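PDB 7M5I: endolysin, which hydrolyses the beta-1,4 glycan linkages of bacterial peptidoglycan as a muramidase, probably lysing the host cell so that new phage particles escape. Local coordinates for residues Y39-I42 with P48-M51; K12-I17 with Q59-L64; V72-K77 with I98-M103. All coordinates share one frame; numbering follows the deposited sequence.

Contact 1: Y39-I42 with P48-M51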
loop_
_atom_site.group_PDB
_atom_site.type_symbol
_atom_site.label_atom_id
_atom_site.label_comp_id
_atom_site.label_asym_id
_atom_site.label_seq_id
_atom_site.Cartn_x
_atom_site.Cartn_y
_atom_site.Cartn_z
ATOM N N TYR A 39 -3.381 0.284 12.054
ATOM C CA TYR A 39 -3.033 0.927 10.773
ATOM C C TYR A 39 -3.840 0.311 9.639
ATOM O O TYR A 39 -3.242 -0.315 8.712
ATOM C CB TYR A 39 -1.538 0.822 10.499
ATOM C CG TYR A 39 -0.655 1.415 11.579
ATOM C CD1 TYR A 39 -0.460 2.809 11.653
ATOM C CD2 TYR A 39 0.052 0.625 12.455
ATOM C CE1 TYR A 39 0.414 3.357 12.577
ATOM C CE2 TYR A 39 0.874 1.167 13.434
ATOM C CZ TYR A 39 1.085 2.552 13.480
ATOM O OH TYR A 39 1.900 3.154 14.407
ATOM N N GLY A 40 -5.168 0.424 9.726
ATOM C CA GLY A 40 -6.062 -0.040 8.645
ATOM C C GLY A 40 -6.245 -1.563 8.605
ATOM O O GLY A 40 -6.677 -2.121 7.586
ATOM N N THR A 41 -5.992 -2.216 9.698
ATOM C CA THR A 41 -6.113 -3.666 9.831
ATOM C C THR A 41 -7.598 -4.050 9.907
ATOM O O THR A 41 -8.318 -3.489 10.741
ATOM C CB THR A 41 -5.374 -4.172 11.069
ATOM O OG1 THR A 41 -3.995 -3.868 10.878
ATOM C CG2 THR A 41 -5.535 -5.677 11.307
ATOM N N ILE A 42 -8.021 -5.050 9.120
ATOM C CA ILE A 42 -9.403 -5.605 9.230
ATOM C C ILE A 42 -9.385 -7.112 9.559
ATOM O O ILE A 42 -10.477 -7.647 9.796
ATOM C CB ILE A 42 -10.229 -5.322 7.961
ATOM C CG1 ILE A 42 -9.722 -6.101 6.735
ATOM C CG2 ILE A 42 -10.323 -3.814 7.752
ATOM C CD1 ILE A 42 -10.629 -5.955 5.510
ATOM N N PRO A 48 -11.611 -11.779 11.959
ATOM C CA PRO A 48 -11.985 -10.382 11.746
ATOM C C PRO A 48 -11.661 -9.563 12.984
ATOM O O PRO A 48 -11.715 -10.058 14.100
ATOM C CB PRO A 48 -13.520 -10.427 11.463
ATOM C CG PRO A 48 -13.809 -11.848 11.144
ATOM C CD PRO A 48 -12.761 -12.685 11.866
ATOM N N VAL A 49 -11.450 -8.282 12.756
ATOM C CA VAL A 49 -11.459 -7.243 13.815
ATOM C C VAL A 49 -12.898 -7.154 14.339
ATOM O O VAL A 49 -13.803 -7.262 13.543
ATOM C CB VAL A 49 -10.928 -5.897 13.262
ATOM C CG1 VAL A 49 -11.205 -4.759 14.241
ATOM C CG2 VAL A 49 -9.451 -6.042 12.896
ATOM N N LYS A 50 -13.058 -6.958 15.641
ATOM C CA LYS A 50 -14.370 -6.828 16.319
ATOM C C LYS A 50 -14.490 -5.446 16.980
ATOM O O LYS A 50 -13.527 -4.970 17.644
ATOM C CB LYS A 50 -14.524 -7.865 17.423
ATOM C CG LYS A 50 -14.551 -9.333 16.967
ATOM C CD LYS A 50 -13.178 -9.970 17.078
ATOM C CE LYS A 50 -13.178 -11.446 16.729
ATOM N NZ LYS A 50 -11.818 -11.900 16.341
ATOM N N MET A 51 -15.698 -4.887 16.918
ATOM C CA MET A 51 -16.009 -3.653 17.637
ATOM C C MET A 51 -15.808 -3.899 19.137
ATOM O O MET A 51 -15.990 -5.035 19.653
ATOM C CB MET A 51 -17.442 -3.232 17.279
ATOM C CG MET A 51 -17.597 -2.876 15.809
ATOM S SD MET A 51 -16.555 -1.528 15.205
ATOM C CE MET A 51 -17.118 -0.148 16.199
#
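V49 meets T41 and I42 with its backbone N-H and one methyl branch, and a small contact results in which most of the touching is done against peptide atoms. The amide V49 N donates to I42 O at 3.2 Å. The bond is nearly straight at hydrogen (167°), yet the donor stands well above the carbonyl plane of I42, 56° out of it. The valine side chain divides its two methyls: CG1 lies opposite the backbone N (chi1 168°), which puts CG2 beside that N, where it lies against the backbone of T41 and I42. There V49 CG2 rests 3.5 Å from T41 O and equally far from the carbonyl carbon I42 C. Methyl against methyl is looser, T41 CG2 to V49 CG2 being 4.2 Å. The pair illustrates how a beta hairpin is finished at its open end: strands 43-44 and 47-48 pair antiparallel, and the bond from V49 to I42 carries that pairing one residue beyond them. The CB of I42 points away from V49, and its side chain packs on I34 and T36, about 5 Å from the side chain of D30, a predicted active-site residue. T41 turns its methyl to V49, while OG1 hydrogen-bonds D67 on helix 57-78, so one short side chain serves both the hairpin and the helix. K50, itself exposed, folds back and its NZ donates to P48 O at 2.9 Å, approaching from nearly straight beyond the carbonyl oxygen.

Contact 2: K12-I17 with Q59-L64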
loop_
_atom_site.group_PDB
_atom_site.type_symbol
_atom_site.label_atom_id
_atom_site.label_comp_id
_atom_site.label_asym_id
_atom_site.label_seq_id
_atom_site.Cartn_x
_atom_site.Cartn_y
_atom_site.Cartn_z
ATOM N N LYS A 12 11.618 3.068 6.545
ATOM C CA LYS A 12 10.980 4.270 5.949
ATOM C C LYS A 12 9.732 3.874 5.152
ATOM O O LYS A 12 8.698 4.619 5.169
ATOM C CB LYS A 12 11.994 5.015 5.089
ATOM C CG LYS A 12 13.065 5.780 5.839
ATOM C CD LYS A 12 14.024 6.475 4.884
ATOM C CE LYS A 12 14.969 7.381 5.640
ATOM N NZ LYS A 12 16.256 7.647 4.940
ATOM N N GLY A 13 9.758 2.732 4.475
ATOM C CA GLY A 13 8.592 2.261 3.711
ATOM C C GLY A 13 7.450 1.885 4.637
ATOM O O GLY A 13 6.304 2.223 4.328
ATOM N N LEU A 14 7.766 1.246 5.767
ATOM C CA LEU A 14 6.703 0.871 6.746
ATOM C C LEU A 14 6.132 2.176 7.341
ATOM O O LEU A 14 4.914 2.249 7.450
ATOM C CB LEU A 14 7.253 -0.048 7.826
ATOM C CG LEU A 14 6.199 -0.596 8.800
ATOM C CD1 LEU A 14 5.302 -1.590 8.136
ATOM C CD2 LEU A 14 6.886 -1.195 9.983
ATOM N N ASP A 15 6.982 3.127 7.672
ATOM C CA ASP A 15 6.581 4.458 8.213
ATOM C C ASP A 15 5.619 5.121 7.219
ATOM O O ASP A 15 4.633 5.702 7.643
ATOM C CB ASP A 15 7.815 5.356 8.450
ATOM C CG ASP A 15 8.789 5.035 9.584
ATOM O OD1 ASP A 15 8.463 4.237 10.493
ATOM O OD2 ASP A 15 9.906 5.598 9.521
ATOM N N ALA A 16 5.873 5.046 5.908
ATOM C CA ALA A 16 5.016 5.649 4.880
ATOM C C ALA A 16 3.647 4.961 4.859
ATOM O O ALA A 16 2.590 5.660 4.833
ATOM C CB ALA A 16 5.676 5.655 3.518
ATOM N N ILE A 17 3.598 3.642 4.920
ATOM C CA ILE A 17 2.288 2.919 4.908
ATOM C C ILE A 17 1.534 3.302 6.179
ATOM O O ILE A 17 0.307 3.539 6.078
ATOM C CB ILE A 17 2.510 1.398 4.745
ATOM C CG1 ILE A 17 3.121 1.169 3.358
ATOM C CG2 ILE A 17 1.180 0.685 4.925
ATOM C CD1 ILE A 17 3.432 -0.281 3.027
ATOM N N GLN A 59 1.047 -3.670 19.159
ATOM C CA GLN A 59 0.152 -4.655 18.516
ATOM C C GLN A 59 -0.170 -4.126 17.117
ATOM O O GLN A 59 -0.126 -4.924 16.139
ATOM C CB GLN A 59 -1.120 -4.858 19.315
ATOM C CG GLN A 59 -0.840 -5.733 20.510
ATOM C CD GLN A 59 -1.982 -5.853 21.464
ATOM O OE1 GLN A 59 -2.680 -4.916 21.787
ATOM N NE2 GLN A 59 -2.160 -7.066 21.959
ATOM N N ALA A 60 -0.533 -2.841 16.971
ATOM C CA ALA A 60 -0.881 -2.268 15.659
ATOM C C ALA A 60 0.263 -2.480 14.674
ATOM O O ALA A 60 0.022 -2.843 13.528
ATOM C CB ALA A 60 -1.229 -0.792 15.781
ATOM N N GLU A 61 1.500 -2.250 15.088
ATOM C CA GLU A 61 2.644 -2.465 14.162
ATOM C C GLU A 61 2.762 -3.957 13.795
ATOM O O GLU A 61 2.975 -4.246 12.562
ATOM C CB GLU A 61 3.961 -1.984 14.791
ATOM C CG GLU A 61 5.108 -2.057 13.809
ATOM C CD GLU A 61 6.383 -1.580 14.469
ATOM O OE1 GLU A 61 6.954 -2.334 15.215
ATOM O OE2 GLU A 61 6.735 -0.436 14.283
ATOM N N GLN A 62 2.614 -4.826 14.793
ATOM C CA GLN A 62 2.678 -6.307 14.574
ATOM C C GLN A 62 1.656 -6.701 13.500
ATOM O O GLN A 62 2.009 -7.490 12.563
ATOM C CB GLN A 62 2.544 -7.029 15.916
ATOM C CG GLN A 62 2.251 -8.524 15.833
ATOM C CD GLN A 62 1.877 -9.134 17.182
ATOM O OE1 GLN A 62 2.228 -8.603 18.253
ATOM N NE2 GLN A 62 1.170 -10.274 17.162
ATOM N N TYR A 63 0.415 -6.207 13.610
ATOM C CA TYR A 63 -0.663 -6.607 12.690
ATOM C C TYR A 63 -0.365 -6.060 11.303
ATOM O O TYR A 63 -0.673 -6.744 10.314
ATOM C CB TYR A 63 -2.023 -6.141 13.217
ATOM C CG TYR A 63 -2.366 -6.667 14.579
ATOM C CD1 TYR A 63 -1.890 -7.876 15.041
ATOM C CD2 TYR A 63 -3.181 -5.931 15.406
ATOM C CE1 TYR A 63 -2.156 -8.325 16.325
ATOM C CE2 TYR A 63 -3.482 -6.368 16.686
ATOM C CZ TYR A 63 -3.007 -7.580 17.123
ATOM O OH TYR A 63 -3.311 -8.052 18.367
ATOM N N LEU A 64 0.182 -4.866 11.205
ATOM C CA LEU A 64 0.465 -4.225 9.888
ATOM C C LEU A 64 1.596 -5.048 9.220
ATOM O O LEU A 64 1.460 -5.376 7.996
ATOM C CB LEU A 64 0.871 -2.770 10.033
ATOM C CG LEU A 64 1.279 -2.081 8.726
ATOM C CD1 LEU A 64 0.094 -1.980 7.786
ATOM C CD2 LEU A 64 1.868 -0.706 9.014
#
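L14 and I17 of helix 11-21 meet L64 of helix 57-78 in a nearly perpendicular helix pair, the segment axes standing at 105° and 11.8 Å apart at their closest. In the phage T4 type of lysozyme fold, to which this GH24 enzyme belongs, the second of these is the long helix running between the two lobes. At such a separation the backbones stay apart and the ends of branched side chains bridge the gap. The tight part is built around L64, whose two methyls serve different partners. L64 CD2 lies 3.7 Å from L14 CD1, the two side chains running antiparallel alongside each other, and L14 CD1 also reaches L64 CG at 4.1 Å. Both leucines hold CG opposite the backbone N (chi1 -174° in L14, 176° in L64), so each extends its fork into the space between the helices. The other methyl, L64 CD1, meets I17 CG2 at 4.1 Å, where the side chains run at a slant to one another. Y96 of helix 85-98 packs on both I17 and L64, while the side chain of I17 is about 4 Å from that of E21, a predicted catalytic residue. The opposite character appears at E61, which is partly exposed and offers mainly its aliphatic stem. Its carboxylate is salt-bridged to K18, and that of D15 to R11; these bridges would temper any repulsion between D15 OD1 and E61 OE2, 6.3 Å apart. Packing here is slack: the nearest carbon of E61 to the leucine is CG, 4.3 Å from L14 CD2.

Contact 3: V72-K77 with I98-M103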
loop_
_atom_site.group_PDB
_atom_site.type_symbol
_atom_site.label_atom_id
_atom_site.label_comp_id
_atom_site.label_asym_id
_atom_site.label_seq_id
_atom_site.Cartn_x
_atom_site.Cartn_y
_atom_site.Cartn_z
ATOM N N VAL A 72 4.468 -7.611 -0.114
ATOM C CA VAL A 72 5.939 -7.663 -0.313
ATOM C C VAL A 72 6.266 -8.869 -1.230
ATOM O O VAL A 72 7.026 -8.691 -2.247
ATOM C CB VAL A 72 6.654 -7.760 1.048
ATOM C CG1 VAL A 72 8.136 -8.009 0.883
ATOM C CG2 VAL A 72 6.401 -6.502 1.894
ATOM N N ALA A 73 5.711 -10.043 -0.930
ATOM C CA ALA A 73 5.986 -11.272 -1.708
ATOM C C ALA A 73 5.562 -11.025 -3.162
ATOM O O ALA A 73 6.321 -11.358 -4.090
ATOM C CB ALA A 73 5.310 -12.492 -1.107
ATOM N N ALA A 74 4.369 -10.490 -3.363
ATOM C CA ALA A 74 3.800 -10.306 -4.710
ATOM C C ALA A 74 4.650 -9.299 -5.496
ATOM O O ALA A 74 4.815 -9.473 -6.736
ATOM C CB ALA A 74 2.349 -9.854 -4.624
ATOM N N VAL A 75 5.088 -8.224 -4.869
ATOM C CA VAL A 75 5.896 -7.221 -5.621
ATOM C C VAL A 75 7.241 -7.878 -6.018
ATOM O O VAL A 75 7.679 -7.691 -7.172
ATOM C CB VAL A 75 6.033 -5.903 -4.845
ATOM C CG1 VAL A 75 6.986 -4.941 -5.535
ATOM C CG2 VAL A 75 4.667 -5.256 -4.693
ATOM N N ASN A 76 7.875 -8.614 -5.104
ATOM C CA ASN A 76 9.107 -9.383 -5.391
ATOM C C ASN A 76 8.886 -10.208 -6.661
ATOM O O ASN A 76 9.757 -10.207 -7.545
ATOM C CB ASN A 76 9.547 -10.221 -4.186
ATOM C CG ASN A 76 10.428 -9.437 -3.226
ATOM O OD1 ASN A 76 11.340 -8.743 -3.668
ATOM N ND2 ASN A 76 10.198 -9.537 -1.929
ATOM N N LYS A 77 7.779 -10.939 -6.754
ATOM C CA LYS A 77 7.523 -11.862 -7.884
ATOM C C LYS A 77 7.208 -11.087 -9.168
ATOM O O LYS A 77 7.622 -11.551 -10.228
ATOM C CB LYS A 77 6.406 -12.830 -7.497
ATOM C CG LYS A 77 6.824 -13.890 -6.484
ATOM C CD LYS A 77 5.734 -14.224 -5.454
ATOM C CE LYS A 77 6.088 -15.325 -4.477
ATOM N NZ LYS A 77 6.156 -16.635 -5.176
ATOM N N ILE A 98 -4.113 -1.088 -3.773
ATOM C CA ILE A 98 -4.915 -1.464 -4.967
ATOM C C ILE A 98 -5.121 -2.992 -5.046
ATOM O O ILE A 98 -6.056 -3.412 -5.745
ATOM C CB ILE A 98 -4.359 -0.895 -6.276
ATOM C CG1 ILE A 98 -3.047 -1.581 -6.693
ATOM C CG2 ILE A 98 -4.246 0.610 -6.186
ATOM C CD1 ILE A 98 -2.556 -1.174 -8.023
ATOM N N GLY A 99 -4.309 -3.759 -4.347
ATOM C CA GLY A 99 -4.328 -5.225 -4.317
ATOM C C GLY A 99 -3.369 -5.844 -5.336
ATOM O O GLY A 99 -2.967 -5.171 -6.315
ATOM N N ILE A 100 -3.172 -7.129 -5.172
ATOM C CA ILE A 100 -2.145 -7.919 -5.900
ATOM C C ILE A 100 -2.525 -8.005 -7.374
ATOM O O ILE A 100 -1.676 -7.695 -8.214
ATOM C CB ILE A 100 -1.949 -9.282 -5.216
ATOM C CG1 ILE A 100 -1.306 -9.107 -3.834
ATOM C CG2 ILE A 100 -1.111 -10.181 -6.121
ATOM C CD1 ILE A 100 -1.146 -10.384 -3.055
ATOM N N THR A 101 -3.740 -8.472 -7.706
ATOM C CA THR A 101 -4.159 -8.638 -9.114
ATOM C C THR A 101 -4.043 -7.326 -9.887
ATOM O O THR A 101 -3.537 -7.374 -11.044
ATOM C CB THR A 101 -5.560 -9.238 -9.259
ATOM O OG1 THR A 101 -5.427 -10.566 -8.776
ATOM C CG2 THR A 101 -6.007 -9.247 -10.699
ATOM N N ALA A 102 -4.422 -6.196 -9.279
ATOM C CA ALA A 102 -4.426 -4.901 -9.988
ATOM C C ALA A 102 -2.968 -4.544 -10.316
ATOM O O ALA A 102 -2.711 -4.047 -11.418
ATOM C CB ALA A 102 -5.046 -3.855 -9.091
ATOM N N MET A 103 -2.081 -4.716 -9.339
ATOM C CA MET A 103 -0.629 -4.423 -9.543
ATOM C C MET A 103 -0.097 -5.338 -10.645
ATOM O O MET A 103 0.618 -4.851 -11.541
ATOM C CB MET A 103 0.148 -4.624 -8.246
ATOM C CG MET A 103 1.664 -4.491 -8.402
ATOM S SD MET A 103 2.496 -5.989 -8.985
ATOM C CE MET A 103 2.294 -7.068 -7.587
#
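A74 CB is the single methyl against which I100 packs with all three carbons beyond its CB. I100 CG1 and I100 CG2 each lie 3.8 Å from A74 CB, and I100 CD1 is 3.9 Å from the same methyl, so the isoleucine spreads over the alanine instead of touching it at one point. M103 adds its terminal methyl: CE sits 3.6 Å from A74 O and 4.1 Å from A74 CB, and its contact with V75 CG2 is looser at 4.2 Å. What brings CE there is a chain that first extends, with CG opposite the backbone N, and then bends at both chi2 (-83°) and chi3 (-68°), curling the thioether back toward helix 57-78. I100 and M103 stand three residues apart on the short helix 100-104, which turns both of them to the same neighbour. Behind them lies G99 at the N-cap position, its positive phi of 93° marking the break after helix 85-98; M103 N donates to G99 O at 3.2 Å in the opening turn. A further shell encloses the pair in the helical larger lobe of the lysozyme fold. F88 and T95 of helix 85-98 pack on V75, T95 also touches M103, and F108 and I109 of helix 107-113 reach M103 too, while K70 and F71 also touch I100. Apart from the methyl of M103 on A74 O, the touching atoms are mainly apolar carbons, and cohesion here probably rests on close packing and dispersion, without hydrogen bonds between the two segments.

In the fold
Helix 57-78 ties the three contacts together. Contacts 2 and 3 use it directly, near its start and near its end, with their centres about 17 Å apart and no touch between them. Contact 1, nested along the chain inside the loop closed by contact 2, lies about 14 Å from it centre to centre and leans on the same helix: Y39 packs on A60 and L64, and T41 on Y63. Contact 3 follows in series, its centre about 21 Å from that of contact 1. One long helix thus joins the beta-rich lobe, near the predicted active-site residues, to the helical lobe beyond, as in other phage lysozymes.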